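Local coordinates for FKBP-type peptidyl-prolyl cis-trans isomerase FkpA (Escherichia coli, PDB 1Q6H), which catalyses the cis-trans isomerization of proline peptide bonds in the periplasm and also acts as a protein folding chaperone, at residues Ser66-Asp70 and Gln71-Gln75; Ala203-Pro206 and Gly207-Pro210; Tyr25-Gly28 and Ala29-Arg33. All coordinates share one frame; numbering follows the deposited sequence.

Contact 1. Residues Ser66-Asp70 and Gln71-Gln75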
ATOM      1  N   SER A  66       6.097 -15.386 -19.717  1.00 11.98           N
ATOM      2  CA  SER A  66       7.146 -14.594 -19.105  1.00 11.59           C
ATOM      3  C   SER A  66       8.488 -15.333 -19.057  1.00 13.28           C
ATOM      4  O   SER A  66       8.550 -16.514 -18.680  1.00 12.44           O
ATOM      5  CB  SER A  66       6.768 -14.248 -17.692  1.00 12.01           C
ATOM      6  OG  SER A  66       7.881 -13.618 -17.065  1.00 11.92           O
ATOM      7  N   LYS A  67       9.558 -14.625 -19.419  1.00 12.34           N
ATOM      8  CA  LYS A  67      10.903 -15.178 -19.386  1.00 15.05           C
ATOM      9  C   LYS A  67      11.373 -15.309 -17.945  1.00 15.01           C
ATOM     10  O   LYS A  67      12.385 -15.930 -17.663  1.00 15.02           O
ATOM     11  CB  LYS A  67      11.885 -14.299 -20.175  1.00 15.17           C
ATOM     12  CG  LYS A  67      11.663 -14.354 -21.670  1.00 17.19           C
ATOM     13  CD  LYS A  67      12.456 -13.267 -22.416  1.00 21.07           C
ATOM     14  CE  LYS A  67      12.391 -13.482 -23.932  1.00 22.14           C
ATOM     15  NZ  LYS A  67      10.978 -13.534 -24.430  1.00 23.38           N
ATOM     16  N   LEU A  68      10.599 -14.754 -17.030  1.00 13.80           N
ATOM     17  CA  LEU A  68      10.892 -14.894 -15.626  1.00 13.64           C
ATOM     18  C   LEU A  68       9.744 -15.607 -14.923  1.00 13.43           C
ATOM     19  O   LEU A  68       8.592 -15.210 -15.075  1.00 11.77           O
ATOM     20  CB  LEU A  68      11.073 -13.497 -15.021  1.00 14.14           C
ATOM     21  CG  LEU A  68      12.274 -12.705 -15.529  1.00 15.51           C
ATOM     22  CD1 LEU A  68      12.330 -11.329 -14.829  1.00 16.30           C
ATOM     23  CD2 LEU A  68      13.559 -13.462 -15.324  1.00 15.54           C
ATOM     24  N   SER A  69      10.053 -16.637 -14.143  1.00 12.89           N
ATOM     25  CA  SER A  69       9.031 -17.318 -13.357  1.00 14.77           C
ATOM     26  C   SER A  69       8.527 -16.342 -12.295  1.00 14.71           C
ATOM     27  O   SER A  69       9.138 -15.297 -12.076  1.00 14.63           O
ATOM     28  CB  SER A  69       9.657 -18.512 -12.655  1.00 14.93           C
ATOM     29  OG  SER A  69      10.660 -18.033 -11.784  1.00 13.29           O
ATOM     30  N   ASP A  70       7.460 -16.695 -11.606  1.00 13.63           N
ATOM     31  CA  ASP A  70       6.973 -15.854 -10.542  1.00 14.02           C
ATOM     32  C   ASP A  70       8.082 -15.690  -9.500  1.00 13.60           C
ATOM     33  O   ASP A  70       8.299 -14.601  -8.961  1.00 10.78           O
ATOM     34  CB  ASP A  70       5.720 -16.452  -9.907  1.00 15.10           C
ATOM     35  CG  ASP A  70       4.559 -16.521 -10.867  1.00 16.08           C
ATOM     36  OD1 ASP A  70       4.332 -15.560 -11.623  1.00 18.29           O
ATOM     37  OD2 ASP A  70       3.796 -17.499 -10.939  1.00 19.98           O
ATOM     38  N   GLN A  71       8.798 -16.764  -9.209  1.00 13.43           N
ATOM     39  CA  GLN A  71       9.870 -16.684  -8.209  1.00 14.70           C
ATOM     40  C   GLN A  71      10.965 -15.687  -8.641  1.00 13.09           C
ATOM     41  O   GLN A  71      11.475 -14.885  -7.842  1.00 12.42           O
ATOM     42  CB  GLN A  71      10.479 -18.060  -7.965  1.00 16.77           C
ATOM     43  CG  GLN A  71      11.806 -17.990  -7.221  1.00 20.79           C
ATOM     44  CD  GLN A  71      12.680 -19.198  -7.486  1.00 25.31           C
ATOM     45  OE1 GLN A  71      13.207 -19.363  -8.602  1.00 28.88           O
ATOM     46  NE2 GLN A  71      12.845 -20.047  -6.469  1.00 24.79           N
ATOM     47  N   GLU A  72      11.305 -15.725  -9.912  1.00 11.92           N
ATOM     48  CA  GLU A  72      12.350 -14.882 -10.421  1.00 12.94           C
ATOM     49  C   GLU A  72      11.881 -13.419 -10.452  1.00 12.15           C
ATOM     50  O   GLU A  72      12.643 -12.537 -10.112  1.00 11.10           O
ATOM     51  CB  GLU A  72      12.781 -15.358 -11.791  1.00 13.56           C
ATOM     52  CG  GLU A  72      13.489 -16.686 -11.727  1.00 17.20           C
ATOM     53  CD  GLU A  72      13.606 -17.387 -13.077  1.00 19.27           C
ATOM     54  OE1 GLU A  72      12.741 -17.205 -13.974  1.00 16.67           O
ATOM     55  OE2 GLU A  72      14.591 -18.149 -13.226  1.00 22.94           O
ATOM     56  N   ILE A  73      10.633 -13.186 -10.862  1.00 11.34           N
ATOM     57  CA  ILE A  73      10.062 -11.853 -10.846  1.00 11.74           C
ATOM     58  C   ILE A  73      10.201 -11.260  -9.443  1.00 13.61           C
ATOM     59  O   ILE A  73      10.702 -10.136  -9.295  1.00 12.07           O
ATOM     60  CB  ILE A  73       8.608 -11.881 -11.245  1.00 10.65           C
ATOM     61  CG1 ILE A  73       8.469 -12.135 -12.748  1.00  9.81           C
ATOM     62  CG2 ILE A  73       7.931 -10.597 -10.860  1.00 11.23           C
ATOM     63  CD1 ILE A  73       7.079 -12.094 -13.201  1.00 11.90           C
ATOM     64  N   GLU A  74       9.753 -12.008  -8.424  1.00 12.52           N
ATOM     65  CA  GLU A  74       9.828 -11.521  -7.064  1.00 13.35           C
ATOM     66  C   GLU A  74      11.274 -11.261  -6.642  1.00 13.10           C
ATOM     67  O   GLU A  74      11.561 -10.245  -6.038  1.00 13.86           O
ATOM     68  CB  GLU A  74       9.177 -12.480  -6.048  1.00 14.96           C
ATOM     69  CG  GLU A  74       8.810 -11.751  -4.759  1.00 17.59           C
ATOM     70  CD  GLU A  74       8.921 -12.585  -3.484  1.00 20.73           C
ATOM     71  OE1 GLU A  74       8.348 -13.690  -3.422  1.00 19.09           O
ATOM     72  OE2 GLU A  74       9.563 -12.098  -2.515  1.00 24.09           O
ATOM     73  N   GLN A  75      12.183 -12.179  -6.926  1.00 12.55           N
ATOM     74  CA  GLN A  75      13.568 -11.961  -6.525  1.00 14.00           C
ATOM     75  C   GLN A  75      14.144 -10.701  -7.194  1.00 12.95           C
ATOM     76  O   GLN A  75      14.830  -9.892  -6.559  1.00 11.71           O
ATOM     77  CB  GLN A  75      14.416 -13.180  -6.857  1.00 15.39           C
ATOM     78  CG  GLN A  75      15.872 -13.076  -6.400  1.00 19.20           C
ATOM     79  CD  GLN A  75      16.776 -12.374  -7.420  1.00 22.59           C
ATOM     80  OE1 GLN A  75      16.584 -12.523  -8.635  1.00 25.24           O
ATOM     81  NE2 GLN A  75      17.768 -11.622  -6.927  1.00 23.19           N
TER

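Contact 2. Residues Ala203-Pro206 and Gly207-Pro210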
ATOM      1  N   ALA A 203      18.548  16.701   7.160  1.00 14.49           N
ATOM      2  CA  ALA A 203      17.320  16.008   6.794  1.00 15.65           C
ATOM      3  C   ALA A 203      16.367  16.896   6.022  1.00 16.24           C
ATOM      4  O   ALA A 203      15.704  16.435   5.089  1.00 15.84           O
ATOM      5  CB  ALA A 203      16.598  15.494   8.046  1.00 15.89           C
ATOM      6  N   GLY A 204      16.285  18.163   6.423  1.00 14.85           N
ATOM      7  CA  GLY A 204      15.301  19.066   5.860  1.00 14.98           C
ATOM      8  C   GLY A 204      13.917  18.691   6.385  1.00 15.36           C
ATOM      9  O   GLY A 204      13.820  17.947   7.340  1.00 16.05           O
ATOM     10  N   VAL A 205      12.871  19.218   5.761  1.00 15.98           N
ATOM     11  CA  VAL A 205      11.469  18.867   6.038  1.00 16.72           C
ATOM     12  C   VAL A 205      10.741  19.035   4.706  1.00 16.30           C
ATOM     13  O   VAL A 205      11.303  19.599   3.781  1.00 15.48           O
ATOM     14  CB  VAL A 205      10.827  19.836   7.031  1.00 17.14           C
ATOM     15  CG1 VAL A 205      11.444  19.695   8.379  1.00 18.56           C
ATOM     16  CG2 VAL A 205      10.965  21.261   6.531  1.00 18.50           C
ATOM     17  N   PRO A 206       9.498  18.583   4.581  1.00 16.45           N
ATOM     18  CA  PRO A 206       8.775  18.802   3.322  1.00 16.45           C
ATOM     19  C   PRO A 206       8.819  20.268   2.844  1.00 15.50           C
ATOM     20  O   PRO A 206       8.544  21.193   3.611  1.00 15.78           O
ATOM     21  CB  PRO A 206       7.352  18.327   3.658  1.00 17.68           C
ATOM     22  CG  PRO A 206       7.599  17.205   4.643  1.00 17.25           C
ATOM     23  CD  PRO A 206       8.711  17.780   5.530  1.00 17.16           C
ATOM     24  N   GLY A 207       9.211  20.473   1.590  1.00 14.82           N
ATOM     25  CA  GLY A 207       9.354  21.817   1.043  1.00 15.52           C
ATOM     26  C   GLY A 207      10.729  22.450   1.279  1.00 14.52           C
ATOM     27  O   GLY A 207      11.082  23.472   0.681  1.00 14.56           O
ATOM     28  N   ILE A 208      11.521  21.847   2.158  1.00 14.11           N
ATOM     29  CA  ILE A 208      12.868  22.329   2.427  1.00 12.67           C
ATOM     30  C   ILE A 208      13.899  21.224   2.248  1.00 13.53           C
ATOM     31  O   ILE A 208      13.992  20.299   3.051  1.00 12.07           O
ATOM     32  CB  ILE A 208      12.951  22.902   3.801  1.00 12.04           C
ATOM     33  CG1 ILE A 208      11.932  24.028   3.905  1.00 12.53           C
ATOM     34  CG2 ILE A 208      14.397  23.404   4.069  1.00 11.75           C
ATOM     35  CD1 ILE A 208      11.902  24.716   5.237  1.00 13.75           C
ATOM     36  N   PRO A 209      14.655  21.303   1.164  1.00 12.93           N
ATOM     37  CA  PRO A 209      15.674  20.288   0.891  1.00 12.57           C
ATOM     38  C   PRO A 209      16.826  20.254   1.906  1.00 11.50           C
ATOM     39  O   PRO A 209      17.083  21.182   2.673  1.00 11.92           O
ATOM     40  CB  PRO A 209      16.169  20.635  -0.522  1.00 13.32           C
ATOM     41  CG  PRO A 209      15.143  21.636  -1.083  1.00 14.16           C
ATOM     42  CD  PRO A 209      14.532  22.305   0.088  1.00 12.91           C
ATOM     43  N   PRO A 210      17.501  19.117   1.935  1.00 10.97           N
ATOM     44  CA  PRO A 210      18.633  18.893   2.833  1.00 10.39           C
ATOM     45  C   PRO A 210      19.633  20.011   2.818  1.00 10.11           C
ATOM     46  O   PRO A 210      20.009  20.494   1.736  1.00 11.35           O
ATOM     47  CB  PRO A 210      19.274  17.626   2.255  1.00 11.17           C
ATOM     48  CG  PRO A 210      18.178  16.919   1.622  1.00 12.77           C
ATOM     49  CD  PRO A 210      17.218  17.948   1.101  1.00 11.94           C
TER

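Contact 3. Residues Tyr25-Gly28 and Ala29-Arg33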
ATOM      1  N   TYR A  25      -9.659  -0.351 -22.585  1.00 10.54           N
ATOM      2  CA  TYR A  25      -8.668   0.632 -22.977  1.00 10.34           C
ATOM      3  C   TYR A  25      -8.363   1.615 -21.839  1.00 10.19           C
ATOM      4  O   TYR A  25      -7.206   1.896 -21.522  1.00 10.11           O
ATOM      5  CB  TYR A  25      -9.087   1.350 -24.232  1.00 10.16           C
ATOM      6  CG  TYR A  25      -8.006   2.212 -24.786  1.00 10.52           C
ATOM      7  CD1 TYR A  25      -7.858   3.527 -24.356  1.00 10.82           C
ATOM      8  CD2 TYR A  25      -7.113   1.723 -25.730  1.00 11.21           C
ATOM      9  CE1 TYR A  25      -6.860   4.329 -24.862  1.00  9.81           C
ATOM     10  CE2 TYR A  25      -6.078   2.511 -26.211  1.00 11.05           C
ATOM     11  CZ  TYR A  25      -5.968   3.815 -25.781  1.00 10.80           C
ATOM     12  OH  TYR A  25      -4.979   4.641 -26.264  1.00 11.29           O
ATOM     13  N   ALA A  26      -9.397   2.117 -21.196  1.00 10.50           N
ATOM     14  CA  ALA A  26      -9.205   3.041 -20.106  1.00 10.86           C
ATOM     15  C   ALA A  26      -8.391   2.387 -18.991  1.00 10.20           C
ATOM     16  O   ALA A  26      -7.527   2.999 -18.365  1.00  8.15           O
ATOM     17  CB  ALA A  26     -10.574   3.504 -19.570  1.00  9.52           C
ATOM     18  N   LEU A  27      -8.739   1.153 -18.683  1.00 10.20           N
ATOM     19  CA  LEU A  27      -8.031   0.428 -17.644  1.00 12.33           C
ATOM     20  C   LEU A  27      -6.532   0.284 -17.971  1.00 11.22           C
ATOM     21  O   LEU A  27      -5.641   0.520 -17.135  1.00 10.48           O
ATOM     22  CB  LEU A  27      -8.662  -0.943 -17.502  1.00 13.99           C
ATOM     23  CG  LEU A  27      -8.706  -1.265 -16.032  1.00 19.63           C
ATOM     24  CD1 LEU A  27      -9.934  -2.095 -15.735  1.00 23.75           C
ATOM     25  CD2 LEU A  27      -7.426  -1.979 -15.654  1.00 20.37           C
ATOM     26  N   GLY A  28      -6.258  -0.078 -19.204  1.00 10.47           N
ATOM     27  CA  GLY A  28      -4.882  -0.229 -19.643  1.00 10.86           C
ATOM     28  C   GLY A  28      -4.188   1.120 -19.577  1.00 11.73           C
ATOM     29  O   GLY A  28      -3.064   1.219 -19.087  1.00 11.41           O
ATOM     30  N   ALA A  29      -4.878   2.177 -20.009  1.00  9.65           N
ATOM     31  CA  ALA A  29      -4.269   3.498 -20.024  1.00  9.99           C
ATOM     32  C   ALA A  29      -3.962   3.979 -18.624  1.00  9.93           C
ATOM     33  O   ALA A  29      -2.911   4.592 -18.375  1.00  6.68           O
ATOM     34  CB  ALA A  29      -5.139   4.493 -20.748  1.00 11.55           C
ATOM     35  N   SER A  30      -4.857   3.677 -17.700  1.00 10.82           N
ATOM     36  CA  SER A  30      -4.650   4.096 -16.339  1.00 12.57           C
ATOM     37  C   SER A  30      -3.406   3.385 -15.838  1.00 12.86           C
ATOM     38  O   SER A  30      -2.497   4.009 -15.273  1.00 11.86           O
ATOM     39  CB  SER A  30      -5.858   3.756 -15.475  1.00 14.67           C
ATOM     40  OG  SER A  30      -5.688   4.311 -14.179  1.00 18.87           O
ATOM     41  N   LEU A  31      -3.324   2.090 -16.113  1.00 11.91           N
ATOM     42  CA  LEU A  31      -2.169   1.300 -15.688  1.00 12.95           C
ATOM     43  C   LEU A  31      -0.865   1.736 -16.328  1.00 13.66           C
ATOM     44  O   LEU A  31       0.162   1.799 -15.673  1.00 14.44           O
ATOM     45  CB  LEU A  31      -2.417  -0.174 -15.953  1.00 13.43           C
ATOM     46  CG  LEU A  31      -3.507  -0.769 -15.055  1.00 15.53           C
ATOM     47  CD1 LEU A  31      -3.989  -2.123 -15.547  1.00 16.14           C
ATOM     48  CD2 LEU A  31      -3.035  -0.894 -13.620  1.00 16.72           C
ATOM     49  N   GLY A  32      -0.888   2.021 -17.614  1.00 13.56           N
ATOM     50  CA  GLY A  32       0.312   2.466 -18.283  1.00 13.78           C
ATOM     51  C   GLY A  32       0.792   3.791 -17.719  1.00 14.77           C
ATOM     52  O   GLY A  32       1.998   4.024 -17.605  1.00 13.59           O
ATOM     53  N   ARG A  33      -0.151   4.652 -17.348  1.00 13.63           N
ATOM     54  CA  ARG A  33       0.195   5.954 -16.820  1.00 15.55           C
ATOM     55  C   ARG A  33       0.833   5.797 -15.458  1.00 14.72           C
ATOM     56  O   ARG A  33       1.775   6.491 -15.121  1.00 11.19           O
ATOM     57  CB  ARG A  33      -1.045   6.837 -16.723  1.00 17.64           C
ATOM     58  CG  ARG A  33      -0.783   8.160 -16.040  1.00 21.44           C
ATOM     59  CD  ARG A  33      -0.329   9.297 -16.956  1.00 25.07           C
ATOM     60  NE  ARG A  33      -1.384  10.296 -17.091  1.00 29.82           N
ATOM     61  CZ  ARG A  33      -1.769  11.122 -16.117  1.00 31.70           C
ATOM     62  NH1 ARG A  33      -1.176  11.105 -14.921  1.00 33.41           N
ATOM     63  NH2 ARG A  33      -2.753  11.971 -16.338  1.00 32.07           N
TER

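Contact 1. Residues Ser66-Asp70 and Gln71-Gln75
The carboxylate of E72 has S69 OG lying above one of its faces and L68 CD2 beyond the other, while the backbone N-H of S69 reaches OE1 from the anti side, tilted 20° out of the carboxylate plane. This is a capping box, the reciprocal pairing that starts many α-helices, with S69 as the N-cap of helix 70-112. The S69 N to E72 OE1 bond, 2.8 Å long, is nearly straight at 170°. In return, E72 N donates to S69 OG at 3.0 Å and so fills the other half of the box. The serine hydroxyl is turned between its own backbone N and carbonyl carbon (chi1 62°), which brings OG toward the first turn, within reach of E72 N, and from there it also makes a weak bond to OE1. E72 swings its CG anti to the carbonyl carbon and runs out extended, a course that returns the acid to the chain before the helix. A negative group here would probably interact favourably with the helix N terminus.

Regular helical bonding begins at once, I73 N meeting S69 O at 2.9 Å. Just before the cap, L68 CB packs on I73 CG1 at 3.7 Å; Y25 of the second subunit packs on L68, and A29 of that chain on I73. D70 OD1 forms a salt bridge with NH1 of R33 in the second subunit. Ahead of the leucine, S66 OG donates to a lone pair of L68 O, in the carbonyl plane, at 2.6 Å.

Contact 2. Residues Ala203-Pro206 and Gly207-Pro210
V205 turns CG1 anti to its carbonyl carbon (chi1 -67°), which places CG2 between backbone N and C, facing I208; the isoleucine has its CG1 anti to the carbonyl carbon too (chi1 -58°). The two side chains therefore run side by side in the same direction, V205 CG2 resting 3.8 Å from I208 CB and equally near CD1. Between them the chain makes a type II β turn, with P206 and G207 at its corners, G207 supplying the positive phi that this turn needs.

The turn is closed by I208 N donating to V205 O at 2.8 Å, the donor tilted out of the carbonyl plane. V205 N replies to I208 O at 3.1 Å, this time in the plane and on a lone pair, so the residues form a single antiparallel hydrogen-bonded pair. This is the loop before the last strand of the FKBP domain, which in relatives borders the proline-binding pocket. V205 and I208 both lean on Y200, and P209 and P210 touch helix 70-112 through N99 and A96. Beyond the bridge, G204 brings its CA-H to I208 O, CA standing 3.3 Å from the oxygen.

Contact 3. Residues Tyr25-Gly28 and Ala29-Arg33
L27 and L31 lie side by side on successive turns and point the same way, L27 CD2 pressing on L31 CD1 at 3.4 Å, closer than methyl groups usually come. Both torsions of L27 are well off the staggered values (chi1 -140°), so the exact closeness of this pair is doubtful. L31, in contrast, sets CG anti to its carbonyl carbon (chi1 -68°), and this tucks CG against L27 O at a distance of 3.2 Å. A second, looser pair begins two residues earlier, where Y25 CE1 stands 4.5 Å from A29 CB; the same methyl sits 3.4 Å from Y25 O. S30 repeats this last contact one residue on, its CB lying 3.4 Å from A26 O.

What sets these spacings is the backbone of an α-helix, part of helix 19-43, in which each carbonyl accepts from the N-H four residues on. Y25 O takes A29 N at 2.8 Å and A26 O takes S30 N, followed by L27 O with L31 N at 3.0 Å. The tightest of the four is G32 N to G28 O, 2.7 Å, joining two glycines one turn apart, both buried and with no side chain to stand out from the backbone.

Further out, the helix is embedded in the dimer. A26 and S30 pack on L77 of the second subunit, and L27 meets F80 of that chain. At the Y25 end, OH hydrogen-bonds D60 and the backbone N of K67 in the second subunit, while the ring meets F16 of its own chain with the planes at about 45°.

From the N terminus the order is contact 3, contact 1, contact 2, strictly in series, with none nested or crossed. Contact 3 lies within helix 19-43 and closes no loop; contact 1 ends the loop after helix 51-62 and opens helix 70-112; contact 2 turns the chain between strands 189-194 and 214-223. Within one chain the centres of contacts 1 and 3 are about 23 Å apart, but in the dimer each faces the other's copy, so residues 66-75 of one subunit receive residues 25-33 of its partner. Helix 70-112 links both ends: it starts at contact 1 and, farther along, packs against the prolines of contact 2 in the isomerase domain.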